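Local coordinates for protein M157 (Murid herpesvirus 1, PDB 2NYK) that serves as a viral MHC class I-like ligand for Ly49 receptors of natural killer cells, at residues Phe17-Arg31 / Thr94-Phe108. The protein carries 1 engineered substitution. Numbering follows the deposited sequence.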
loop_
_atom_site.group_PDB
_atom_site.type_symbol
_atom_site.label_atom_id
_atom_site.label_comp_id
_atom_site.label_asym_id
_atom_site.label_seq_id
_atom_site.Cartn_x
_atom_site.Cartn_y
_atom_site.Cartn_z
ATOM N N PHE A 17 10.547 1.263 19.151
ATOM C CA PHE A 17 10.869 2.679 19.145
ATOM C C PHE A 17 11.729 3.028 17.937
ATOM O O PHE A 17 11.442 3.994 17.231
ATOM C CB PHE A 17 11.564 3.099 20.445
ATOM C CG PHE A 17 11.890 4.562 20.501
ATOM C CD1 PHE A 17 10.942 5.478 20.934
ATOM C CD2 PHE A 17 13.125 5.035 20.065
ATOM C CE1 PHE A 17 11.237 6.824 20.982
ATOM C CE2 PHE A 17 13.428 6.392 20.107
ATOM C CZ PHE A 17 12.484 7.283 20.560
ATOM N N GLN A 18 12.779 2.251 17.702
ATOM C CA GLN A 18 13.785 2.641 16.714
ATOM C C GLN A 18 13.333 2.532 15.249
ATOM O O GLN A 18 13.790 3.303 14.405
ATOM C CB GLN A 18 15.086 1.867 16.913
ATOM C CG GLN A 18 16.309 2.604 16.351
ATOM C CD GLN A 18 16.523 3.992 16.991
ATOM O OE1 GLN A 18 16.320 4.186 18.197
ATOM N NE2 GLN A 18 16.920 4.958 16.168
ATOM N N PHE A 19 12.446 1.590 14.963
ATOM C CA PHE A 19 12.001 1.338 13.597
ATOM C C PHE A 19 11.029 2.398 13.063
ATOM O O PHE A 19 9.929 2.567 13.592
ATOM C CB PHE A 19 11.393 -0.061 13.484
ATOM C CG PHE A 19 11.040 -0.446 12.084
ATOM C CD1 PHE A 19 12.033 -0.583 11.115
ATOM C CD2 PHE A 19 9.714 -0.651 11.728
ATOM C CE1 PHE A 19 11.706 -0.929 9.798
ATOM C CE2 PHE A 19 9.378 -0.998 10.434
ATOM C CZ PHE A 19 10.366 -1.141 9.468
ATOM N N THR A 20 11.457 3.104 12.016
ATOM C CA THR A 20 10.673 4.155 11.376
ATOM C C THR A 20 9.891 3.624 10.168
ATOM O O THR A 20 10.395 2.802 9.381
ATOM C CB THR A 20 11.594 5.348 10.954
ATOM O OG1 THR A 20 12.173 5.929 12.127
ATOM C CG2 THR A 20 10.814 6.437 10.194
ATOM N N PHE A 21 8.643 4.072 10.049
ATOM C CA PHE A 21 7.772 3.685 8.932
ATOM C C PHE A 21 6.528 4.556 8.886
ATOM O O PHE A 21 6.270 5.308 9.806
ATOM C CB PHE A 21 7.411 2.193 8.982
ATOM C CG PHE A 21 6.422 1.806 10.083
ATOM C CD1 PHE A 21 5.064 1.704 9.812
ATOM C CD2 PHE A 21 6.876 1.474 11.366
ATOM C CE1 PHE A 21 4.155 1.341 10.815
ATOM C CE2 PHE A 21 6.004 1.071 12.371
ATOM C CZ PHE A 21 4.620 1.001 12.108
ATOM N N THR A 22 5.783 4.461 7.796
ATOM C CA THR A 22 4.572 5.250 7.609
ATOM C C THR A 22 3.390 4.299 7.457
ATOM O O THR A 22 3.550 3.131 7.053
ATOM C CB THR A 22 4.660 6.182 6.349
ATOM O OG1 THR A 22 4.531 5.395 5.154
ATOM C CG2 THR A 22 6.002 6.933 6.305
ATOM N N MET A 23 2.215 4.796 7.832
ATOM C CA MET A 23 0.968 4.094 7.666
ATOM C C MET A 23 -0.023 5.085 7.085
ATOM O O MET A 23 -0.047 6.276 7.484
ATOM C CB MET A 23 0.471 3.532 8.999
ATOM C CG MET A 23 -0.739 2.591 8.875
ATOM S SD MET A 23 -0.980 1.490 10.342
ATOM C CE MET A 23 0.696 1.356 10.938
ATOM N N GLU A 24 -0.815 4.613 6.119
ATOM C CA GLU A 24 -1.778 5.473 5.443
ATOM C C GLU A 24 -3.128 4.866 5.667
ATOM O O GLU A 24 -3.363 3.709 5.301
ATOM C CB GLU A 24 -1.453 5.574 3.953
ATOM C CG GLU A 24 -0.021 6.160 3.610
ATOM C CD GLU A 24 1.147 5.193 3.857
ATOM O OE1 GLU A 24 1.044 3.991 3.551
ATOM O OE2 GLU A 24 2.191 5.636 4.373
ATOM N N PHE A 25 -4.014 5.633 6.288
ATOM C CA PHE A 25 -5.373 5.197 6.568
ATOM C C PHE A 25 -6.268 5.951 5.619
ATOM O O PHE A 25 -6.190 7.193 5.547
ATOM C CB PHE A 25 -5.767 5.575 8.006
ATOM C CG PHE A 25 -4.865 5.029 9.059
ATOM C CD1 PHE A 25 -5.102 3.767 9.608
ATOM C CD2 PHE A 25 -3.777 5.783 9.521
ATOM C CE1 PHE A 25 -4.272 3.257 10.597
ATOM C CE2 PHE A 25 -2.945 5.303 10.493
ATOM C CZ PHE A 25 -3.198 4.041 11.064
ATOM N N GLU A 26 -7.108 5.239 4.868
ATOM C CA GLU A 26 -7.954 5.924 3.909
ATOM C C GLU A 26 -9.395 5.426 3.966
ATOM O O GLU A 26 -9.641 4.225 4.069
ATOM C CB GLU A 26 -7.384 5.745 2.499
ATOM C CG GLU A 26 -8.225 6.380 1.395
ATOM C CD GLU A 26 -7.451 6.465 0.085
ATOM O OE1 GLU A 26 -8.068 6.700 -0.963
ATOM O OE2 GLU A 26 -6.226 6.294 0.097
ATOM N N VAL A 27 -10.352 6.344 3.879
ATOM C CA VAL A 27 -11.751 5.961 3.853
ATOM C C VAL A 27 -12.457 6.754 2.772
ATOM O O VAL A 27 -12.276 7.968 2.662
ATOM C CB VAL A 27 -12.476 6.211 5.214
ATOM C CG1 VAL A 27 -13.949 5.823 5.115
ATOM C CG2 VAL A 27 -11.808 5.420 6.330
ATOM N N THR A 28 -13.252 6.043 1.974
ATOM C CA THR A 28 -14.053 6.644 0.927
ATOM C C THR A 28 -15.516 6.297 1.179
ATOM O O THR A 28 -15.849 5.143 1.468
ATOM C CB THR A 28 -13.621 6.147 -0.465
ATOM O OG1 THR A 28 -12.246 6.494 -0.683
ATOM C CG2 THR A 28 -14.472 6.779 -1.539
ATOM N N VAL A 29 -16.369 7.311 1.123
ATOM C CA VAL A 29 -17.813 7.136 1.234
ATOM C C VAL A 29 -18.474 7.758 -0.011
ATOM O O VAL A 29 -18.150 8.879 -0.395
ATOM C CB VAL A 29 -18.342 7.788 2.535
ATOM C CG1 VAL A 29 -19.842 7.925 2.503
ATOM C CG2 VAL A 29 -17.919 6.975 3.758
ATOM N N THR A 30 -19.370 7.014 -0.653
ATOM C CA THR A 30 -20.066 7.511 -1.851
ATOM C C THR A 30 -21.570 7.487 -1.619
ATOM O O THR A 30 -22.067 6.617 -0.906
ATOM C CB THR A 30 -19.725 6.681 -3.129
ATOM O OG1 THR A 30 -18.308 6.541 -3.265
ATOM C CG2 THR A 30 -20.273 7.348 -4.398
ATOM N N ARG A 31 -22.280 8.461 -2.198
ATOM C CA ARG A 31 -23.757 8.434 -2.262
ATOM C C ARG A 31 -24.215 7.219 -3.061
ATOM O O ARG A 31 -23.847 7.063 -4.240
ATOM C CB ARG A 31 -24.302 9.713 -2.913
ATOM C CG ARG A 31 -24.115 10.970 -2.085
ATOM C CD ARG A 31 -25.391 11.350 -1.309
ATOM N NE ARG A 31 -25.168 12.536 -0.476
ATOM C CZ ARG A 31 -24.739 13.715 -0.936
ATOM N NH1 ARG A 31 -24.469 13.875 -2.229
ATOM N NH2 ARG A 31 -24.563 14.729 -0.101
ATOM N N THR A 94 -21.481 17.089 -3.902
ATOM C CA THR A 94 -20.558 15.972 -4.090
ATOM C C THR A 94 -21.266 14.626 -3.950
ATOM O O THR A 94 -22.137 14.454 -3.103
ATOM C CB THR A 94 -19.305 16.063 -3.145
ATOM O OG1 THR A 94 -18.305 15.133 -3.582
ATOM C CG2 THR A 94 -19.656 15.786 -1.683
ATOM N N GLN A 95 -20.881 13.683 -4.799
ATOM C CA GLN A 95 -21.412 12.329 -4.760
ATOM C C GLN A 95 -20.533 11.411 -3.923
ATOM O O GLN A 95 -20.928 10.287 -3.605
ATOM C CB GLN A 95 -21.552 11.770 -6.179
ATOM C CG GLN A 95 -22.694 12.392 -6.972
ATOM C CD GLN A 95 -24.042 12.228 -6.278
ATOM O OE1 GLN A 95 -24.525 11.107 -6.076
ATOM N NE2 GLN A 95 -24.647 13.349 -5.900
ATOM N N ARG A 96 -19.342 11.894 -3.569
ATOM C CA ARG A 96 -18.409 11.109 -2.777
ATOM C C ARG A 96 -17.444 11.957 -1.954
ATOM O O ARG A 96 -17.179 13.119 -2.263
ATOM C CB ARG A 96 -17.637 10.122 -3.663
ATOM C CG ARG A 96 -16.884 10.773 -4.806
ATOM C CD ARG A 96 -16.858 9.864 -6.055
ATOM N NE ARG A 96 -16.472 8.480 -5.749
ATOM C CZ ARG A 96 -15.278 8.110 -5.284
ATOM N NH1 ARG A 96 -14.334 9.017 -5.049
ATOM N NH2 ARG A 96 -15.029 6.826 -5.046
ATOM N N ILE A 97 -16.916 11.356 -0.897
ATOM C CA ILE A 97 -15.912 12.023 -0.073
ATOM C C ILE A 97 -14.867 11.002 0.377
ATOM O O ILE A 97 -15.194 9.867 0.726
ATOM C CB ILE A 97 -16.539 12.730 1.151
ATOM C CG1 ILE A 97 -15.478 13.499 1.943
ATOM C CG2 ILE A 97 -17.264 11.718 2.048
ATOM C CD1 ILE A 97 -16.045 14.425 2.985
ATOM N N CYS A 98 -13.614 11.420 0.347
ATOM C CA CYS A 98 -12.537 10.568 0.790
ATOM C C CYS A 98 -11.655 11.319 1.781
ATOM O O CYS A 98 -11.430 12.527 1.639
ATOM C CB CYS A 98 -11.742 10.085 -0.420
ATOM S SG CYS A 98 -10.388 8.986 -0.001
ATOM N N VAL A 99 -11.177 10.597 2.796
ATOM C CA VAL A 99 -10.200 11.140 3.736
ATOM C C VAL A 99 -8.993 10.207 3.782
ATOM O O VAL A 99 -9.158 8.988 3.754
ATOM C CB VAL A 99 -10.800 11.386 5.148
ATOM C CG1 VAL A 99 -11.327 10.061 5.793
ATOM C CG2 VAL A 99 -9.792 12.064 6.069
ATOM N N ARG A 100 -7.793 10.784 3.845
ATOM C CA ARG A 100 -6.560 10.006 3.932
ATOM C C ARG A 100 -5.597 10.573 4.974
ATOM O O ARG A 100 -5.221 11.735 4.891
ATOM C CB ARG A 100 -5.860 9.985 2.565
ATOM C CG ARG A 100 -4.576 9.135 2.507
ATOM C CD ARG A 100 -3.913 9.312 1.107
ATOM N NE ARG A 100 -2.632 8.599 0.985
ATOM C CZ ARG A 100 -2.504 7.270 0.870
ATOM N NH1 ARG A 100 -3.571 6.478 0.871
ATOM N NH2 ARG A 100 -1.302 6.718 0.767
ATOM N N TYR A 101 -5.202 9.747 5.942
ATOM C CA TYR A 101 -4.208 10.148 6.934
ATOM C C TYR A 101 -2.928 9.446 6.551
ATOM O O TYR A 101 -2.864 8.208 6.564
ATOM C CB TYR A 101 -4.616 9.725 8.340
ATOM C CG TYR A 101 -5.698 10.588 8.975
ATOM C CD1 TYR A 101 -7.010 10.562 8.504
ATOM C CD2 TYR A 101 -5.389 11.452 10.029
ATOM C CE1 TYR A 101 -8.001 11.374 9.068
ATOM C CE2 TYR A 101 -6.381 12.268 10.610
ATOM C CZ TYR A 101 -7.667 12.212 10.121
ATOM O OH TYR A 101 -8.644 13.007 10.684
ATOM N N ALA A 102 -1.928 10.224 6.177
ATOM C CA ALA A 102 -0.635 9.675 5.807
ATOM C C ALA A 102 0.302 10.029 6.957
ATOM O O ALA A 102 0.702 11.206 7.131
ATOM C CB ALA A 102 -0.176 10.288 4.489
ATOM N N CYS A 103 0.625 9.013 7.755
ATOM C CA CYS A 103 1.322 9.221 9.030
ATOM C C CYS A 103 2.726 8.612 9.066
ATOM O O CYS A 103 2.924 7.466 8.651
ATOM C CB CYS A 103 0.492 8.635 10.177
ATOM S SG CYS A 103 -1.156 9.331 10.314
ATOM N N LEU A 104 3.674 9.389 9.576
ATOM C CA LEU A 104 5.028 8.938 9.784
ATOM C C LEU A 104 5.215 8.633 11.254
ATOM O O LEU A 104 4.972 9.493 12.094
ATOM C CB LEU A 104 6.020 10.031 9.365
ATOM C CG LEU A 104 7.512 9.870 9.701
ATOM C CD1 LEU A 104 8.158 8.664 9.007
ATOM C CD2 LEU A 104 8.268 11.153 9.337
ATOM N N PHE A 105 5.656 7.416 11.556
ATOM C CA PHE A 105 5.904 7.005 12.932
ATOM C C PHE A 105 7.390 7.096 13.210
ATOM O O PHE A 105 8.150 6.222 12.810
ATOM C CB PHE A 105 5.386 5.588 13.188
ATOM C CG PHE A 105 3.898 5.459 13.059
ATOM C CD1 PHE A 105 3.061 6.031 13.989
ATOM C CD2 PHE A 105 3.333 4.788 11.995
ATOM C CE1 PHE A 105 1.678 5.937 13.871
ATOM C CE2 PHE A 105 1.941 4.687 11.868
ATOM C CZ PHE A 105 1.112 5.258 12.810
ATOM N N LEU A 106 7.791 8.176 13.876
ATOM C CA LEU A 106 9.187 8.449 14.179
ATOM C C LEU A 106 9.406 8.379 15.703
ATOM O O LEU A 106 8.869 9.206 16.447
ATOM C CB LEU A 106 9.578 9.831 13.638
ATOM C CG LEU A 106 11.059 10.230 13.696
ATOM C CD1 LEU A 106 11.945 9.203 12.993
ATOM C CD2 LEU A 106 11.274 11.624 13.098
ATOM N N GLY A 107 10.174 7.387 16.158
ATOM C CA GLY A 107 10.246 7.100 17.591
ATOM C C GLY A 107 8.840 6.782 18.032
ATOM O O GLY A 107 8.175 5.912 17.449
ATOM N N PHE A 108 8.363 7.499 19.041
ATOM C CA PHE A 108 6.956 7.382 19.427
ATOM C C PHE A 108 6.167 8.647 19.102
ATOM O O PHE A 108 5.131 8.915 19.706
ATOM C CB PHE A 108 6.813 6.992 20.907
ATOM C CG PHE A 108 7.224 5.556 21.214
ATOM C CD1 PHE A 108 7.141 4.556 20.243
ATOM C CD2 PHE A 108 7.647 5.209 22.494
ATOM C CE1 PHE A 108 7.489 3.230 20.548
ATOM C CE2 PHE A 108 8.003 3.905 22.801
ATOM C CZ PHE A 108 7.928 2.917 21.824
HETATM O O HOH W 1 11.151 5.294 14.566
HETATM O O HOH W 2 -0.259 4.199 0.512
#
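Strands 21-30 and 96-106 pair antiparallel, from Phe21 opposite Phe105 to Thr30 opposite Arg96, their axes 4.6 Å apart at closest, as central neighbours in the sheet that floors the MHC class I-like platform. The face bearing Phe21, Met23, Phe25, Val27 and Val29, with Ile97, Val99, Tyr101, Cys103 and Phe105, lies beneath helices 71-90 and 157-173. Phe105 meets two residues of the partner strand along one side of its ring: Phe105 CD2 lies over a face of the Phe21 ring, 3.7 Å from Phe21 CE1, with the ring planes at 49°, and Met23 CB meets the edge of the Phe105 ring near CE2, in its plane. The Phe25 ring turns its edge to Cys103 SG, which is disulfide-bonded to Cys112, and both Phe25 and Tyr101 pack on Phe75 of helix 71-90.

The opposite face is more polar. Arg100, extended from CG to NE, runs beside Glu24 and lays one face of its guanidinium on Glu24 CB. Its NH1 makes a salt bridge with Glu26 OE2 (2.8 Å) through a weak hydrogen bond bent to 129°. NH2 donates to a water that in turn bonds weakly to Glu24 OE1.

Beyond the strands, Phe17 points its ring edge at the face of Phe108, planes at 86°, and Gly107 CA lies over a face of the Phe17 ring. A second water accepts from Gly107 N, donates to Phe17 O and bonds Thr20 OG1 at 2.7 Å.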